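Local structure of kinesin-like protein KAR3 (Saccharomyces cerevisiae, 1F9V) at residues Asp82-Cys87 / Thr307-Thr312. The protein probably works as a microtubule-based kinesin motor, coupling ATP hydrolysis to force, and is seen here as a motor domain with ADP and magnesium bound. The protein carries 2 engineered substitutions. Residues are numbered along the deposited sequence; the frame is centred on the assembly and turned at random.
Sequences DGYNVC and TGDSKT. With ADP (adenosine-5'-diphosphate), chain D.
Two neighbouring parallel strands of the central sheet of the kinesin motor domain, 86-91 and 311-318, begin side by side here, with Val-86 opposite Lys-311 and Cys-87 opposite Thr-312. Two backbone bonds join them: Lys-311 N gives its hydrogen to Asn-85 O at 2.9 Å, and Cys-87 N to Lys-311 O at 3.0 Å. From the first residue of its strand, Lys-311 reaches back over the ring of Tyr-84, which precedes strand 86-91. Lys-311 CE sits 3.8 Å above the plane of the Tyr-84 ring, over its centre, in a CH-pi contact, and Lys-311 NZ stands 4.9 Å from the centroid of that ring in a cation-pi contact. The Tyr-84 edge turns to Asp-309, whose backbone O lies 3.1 Å from Tyr-84 CD2. An alanine in place of Tyr-84 would probably leave the Lys-311 ammonium without its aromatic face and its chain freer to swing. Between the two loops, one water accepts from Asn-85 N and donates to Asp-309 OD2 and Ser-310 OG. The type II' turn 307-310 has its backbone bond from Ser-310 N to Thr-307 O; Ser-310 OG, beside its own N (chi1 -67°), adds a second to Thr-307 O at 2.7 Å. Thr-312 O accepts from ADP N6 at 3.1 Å. Such parallel pairing is characteristic of the P-loop NTPase fold, here bordering an ADP site separate from the P-loop.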
ATOM      1  N   ASP A  82     -19.368  -2.552   0.734  1.00 16.27           N
ATOM      2  CA  ASP A  82     -20.121  -2.979   1.910  1.00 17.36           C
ATOM      3  C   ASP A  82     -19.902  -2.001   3.067  1.00 15.25           C
ATOM      4  O   ASP A  82     -20.388  -2.229   4.172  1.00 16.96           O
ATOM      5  CB  ASP A  82     -19.682  -4.378   2.358  1.00 20.80           C
ATOM      6  CG  ASP A  82     -19.907  -5.429   1.296  1.00 25.07           C
ATOM      7  OD1 ASP A  82     -20.845  -5.261   0.487  1.00 28.41           O
ATOM      8  OD2 ASP A  82     -19.147  -6.422   1.269  1.00 26.23           O
ATOM      9  N   GLY A  83     -19.158  -0.930   2.816  1.00 13.33           N
ATOM     10  CA  GLY A  83     -18.906   0.055   3.854  1.00 13.30           C
ATOM     11  C   GLY A  83     -17.591  -0.094   4.598  1.00 14.06           C
ATOM     12  O   GLY A  83     -17.334   0.631   5.558  1.00 13.90           O
ATOM     13  N   TYR A  84     -16.755  -1.037   4.175  1.00 13.39           N
ATOM     14  CA  TYR A  84     -15.465  -1.234   4.829  1.00 12.54           C
ATOM     15  C   TYR A  84     -14.466  -0.224   4.298  1.00 10.81           C
ATOM     16  O   TYR A  84     -14.517   0.155   3.128  1.00 10.78           O
ATOM     17  CB  TYR A  84     -14.905  -2.627   4.534  1.00 12.09           C
ATOM     18  CG  TYR A  84     -15.548  -3.744   5.304  1.00 13.92           C
ATOM     19  CD1 TYR A  84     -16.569  -4.509   4.733  1.00 14.31           C
ATOM     20  CD2 TYR A  84     -15.133  -4.053   6.599  1.00 13.06           C
ATOM     21  CE1 TYR A  84     -17.158  -5.553   5.433  1.00 16.95           C
ATOM     22  CE2 TYR A  84     -15.714  -5.095   7.307  1.00 17.29           C
ATOM     23  CZ  TYR A  84     -16.726  -5.840   6.719  1.00 17.79           C
ATOM     24  OH  TYR A  84     -17.304  -6.872   7.413  1.00 22.26           O
ATOM     25  N   ASN A  85     -13.564   0.222   5.164  1.00  9.48           N
ATOM     26  CA  ASN A  85     -12.519   1.126   4.736  1.00  8.81           C
ATOM     27  C   ASN A  85     -11.376   0.190   4.363  1.00  7.51           C
ATOM     28  O   ASN A  85     -11.210  -0.870   4.980  1.00  8.27           O
ATOM     29  CB  ASN A  85     -12.076   2.036   5.871  1.00  8.66           C
ATOM     30  CG  ASN A  85     -13.101   3.104   6.186  1.00  9.82           C
ATOM     31  OD1 ASN A  85     -13.883   3.511   5.325  1.00 10.03           O
ATOM     32  ND2 ASN A  85     -13.100   3.561   7.428  1.00  9.83           N
ATOM     33  N   VAL A  86     -10.593   0.587   3.372  1.00  7.11           N
ATOM     34  CA  VAL A  86      -9.500  -0.249   2.903  1.00  7.81           C
ATOM     35  C   VAL A  86      -8.222   0.547   2.732  1.00  6.88           C
ATOM     36  O   VAL A  86      -8.247   1.677   2.250  1.00  7.27           O
ATOM     37  CB  VAL A  86      -9.876  -0.894   1.535  1.00  7.66           C
ATOM     38  CG1 VAL A  86      -8.643  -1.513   0.874  1.00  9.47           C
ATOM     39  CG2 VAL A  86     -10.966  -1.918   1.733  1.00  9.22           C
ATOM     40  N   CYS A  87      -7.103  -0.052   3.136  1.00  8.10           N
ATOM     41  CA  CYS A  87      -5.793   0.571   2.973  1.00  7.22           C
ATOM     42  C   CYS A  87      -4.874  -0.436   2.292  1.00  7.18           C
ATOM     43  O   CYS A  87      -4.847  -1.609   2.664  1.00  7.70           O
ATOM     44  CB  CYS A  87      -5.167   0.949   4.324  1.00  6.96           C
ATOM     45  SG  CYS A  87      -5.763   2.485   5.062  1.00  8.61           S
ATOM     46  N   THR A 307      -8.457   1.476  11.662  1.00 11.81           N
ATOM     47  CA  THR A 307      -9.096   0.929  12.846  1.00 13.12           C
ATOM     48  C   THR A 307     -10.490   0.410  12.559  1.00 14.58           C
ATOM     49  O   THR A 307     -10.974   0.491  11.434  1.00 16.26           O
ATOM     50  CB  THR A 307      -9.167   1.985  13.959  1.00 13.37           C
ATOM     51  OG1 THR A 307      -9.775   3.180  13.452  1.00 13.07           O
ATOM     52  CG2 THR A 307      -7.766   2.313  14.460  1.00 13.33           C
ATOM     53  N   GLY A 308     -11.143  -0.120  13.587  1.00 15.96           N
ATOM     54  CA  GLY A 308     -12.476  -0.658  13.400  1.00 16.90           C
ATOM     55  C   GLY A 308     -12.385  -1.974  12.647  1.00 18.40           C
ATOM     56  O   GLY A 308     -11.526  -2.814  12.939  1.00 20.97           O
ATOM     57  N   ASP A 309     -13.265  -2.164  11.675  1.00 18.61           N
ATOM     58  CA  ASP A 309     -13.254  -3.392  10.888  1.00 18.91           C
ATOM     59  C   ASP A 309     -12.571  -3.120   9.552  1.00 16.97           C
ATOM     60  O   ASP A 309     -12.731  -3.877   8.594  1.00 17.61           O
ATOM     61  CB  ASP A 309     -14.680  -3.883  10.651  1.00 20.32           C
ATOM     62  CG  ASP A 309     -15.641  -2.749  10.367  1.00 23.27           C
ATOM     63  OD1 ASP A 309     -16.847  -2.917  10.651  1.00 24.65           O
ATOM     64  OD2 ASP A 309     -15.188  -1.694   9.867  1.00 24.16           O
ATOM     65  N   SER A 310     -11.819  -2.025   9.498  1.00 14.49           N
ATOM     66  CA  SER A 310     -11.103  -1.652   8.288  1.00 12.72           C
ATOM     67  C   SER A 310     -10.174  -2.808   7.904  1.00 12.44           C
ATOM     68  O   SER A 310      -9.714  -3.563   8.769  1.00 13.79           O
ATOM     69  CB  SER A 310     -10.283  -0.380   8.532  1.00 11.30           C
ATOM     70  OG  SER A 310     -11.127   0.739   8.748  1.00 12.40           O
ATOM     71  N   LYS A 311      -9.907  -2.944   6.610  1.00 10.22           N
ATOM     72  CA  LYS A 311      -9.035  -4.007   6.116  1.00  9.24           C
ATOM     73  C   LYS A 311      -7.779  -3.395   5.529  1.00  7.94           C
ATOM     74  O   LYS A 311      -7.847  -2.499   4.694  1.00  8.00           O
ATOM     75  CB  LYS A 311      -9.761  -4.829   5.056  1.00  9.58           C
ATOM     76  CG  LYS A 311     -11.040  -5.450   5.568  1.00 13.14           C
ATOM     77  CD  LYS A 311     -11.783  -6.170   4.459  1.00 15.48           C
ATOM     78  CE  LYS A 311     -13.025  -6.850   4.991  1.00 17.63           C
ATOM     79  NZ  LYS A 311     -13.081  -8.272   4.547  1.00 22.76           N
ATOM     80  N   THR A 312      -6.627  -3.885   5.973  1.00  8.44           N
ATOM     81  CA  THR A 312      -5.359  -3.359   5.502  1.00  8.78           C
ATOM     82  C   THR A 312      -4.497  -4.420   4.842  1.00  7.73           C
ATOM     83  O   THR A 312      -4.424  -5.551   5.315  1.00  8.54           O
ATOM     84  CB  THR A 312      -4.572  -2.740   6.671  1.00 10.69           C
ATOM     85  OG1 THR A 312      -5.271  -1.578   7.135  1.00 13.60           O
ATOM     86  CG2 THR A 312      -3.163  -2.349   6.235  1.00 10.30           C
TER
HETATM   87  PB  ADP D 998     -10.739 -15.376   3.946  1.00 45.47           P
HETATM   88  O1B ADP D 998     -10.775 -16.058   5.277  1.00 47.45           O
HETATM   89  O2B ADP D 998      -9.501 -14.320   3.861  1.00 47.20           O
HETATM   90  O3B ADP D 998     -10.670 -16.371   2.834  1.00 45.44           O
HETATM   91  PA  ADP D 998     -12.308 -12.938   4.018  1.00 40.67           P
HETATM   92  O1A ADP D 998     -13.723 -12.777   4.400  1.00 41.21           O
HETATM   93  O2A ADP D 998     -11.393 -12.461   5.074  1.00 40.15           O
HETATM   94  O3A ADP D 998     -12.009 -14.475   3.779  1.00 43.21           O
HETATM   95  O5' ADP D 998     -11.997 -12.278   2.583  1.00 38.08           O
HETATM   96  C5' ADP D 998     -11.688 -13.130   1.476  1.00 34.54           C
HETATM   97  C4' ADP D 998     -10.747 -12.471   0.467  1.00 32.26           C
HETATM   98  O4' ADP D 998     -10.770 -11.021   0.493  1.00 30.09           O
HETATM   99  C3' ADP D 998      -9.306 -12.897   0.649  1.00 31.78           C
HETATM  100  O3' ADP D 998      -8.978 -14.109  -0.048  1.00 34.33           O
HETATM  101  C2' ADP D 998      -8.504 -11.709   0.179  1.00 29.61           C
HETATM  102  O2' ADP D 998      -8.171 -11.787  -1.217  1.00 28.99           O
HETATM  103  C1' ADP D 998      -9.399 -10.529   0.547  1.00 26.91           C
HETATM  104  N9  ADP D 998      -9.003  -9.895   1.874  1.00 23.92           N
HETATM  105  C8  ADP D 998      -9.702  -9.907   3.025  1.00 22.34           C
HETATM  106  N7  ADP D 998      -9.025  -9.220   3.964  1.00 19.44           N
HETATM  107  C5  ADP D 998      -7.912  -8.764   3.430  1.00 20.27           C
HETATM  108  C6  ADP D 998      -6.813  -7.991   3.864  1.00 19.97           C
HETATM  109  N6  ADP D 998      -6.753  -7.529   5.128  1.00 16.04           N
HETATM  110  N1  ADP D 998      -5.787  -7.704   2.994  1.00 19.71           N
HETATM  111  C2  ADP D 998      -5.794  -8.138   1.714  1.00 20.11           C
HETATM  112  N3  ADP D 998      -6.840  -8.871   1.286  1.00 19.18           N
HETATM  113  C4  ADP D 998      -7.893  -9.202   2.084  1.00 21.44           C
HETATM  114  O   HOH W   1     -14.011  -0.336   8.030  1.00 13.48           O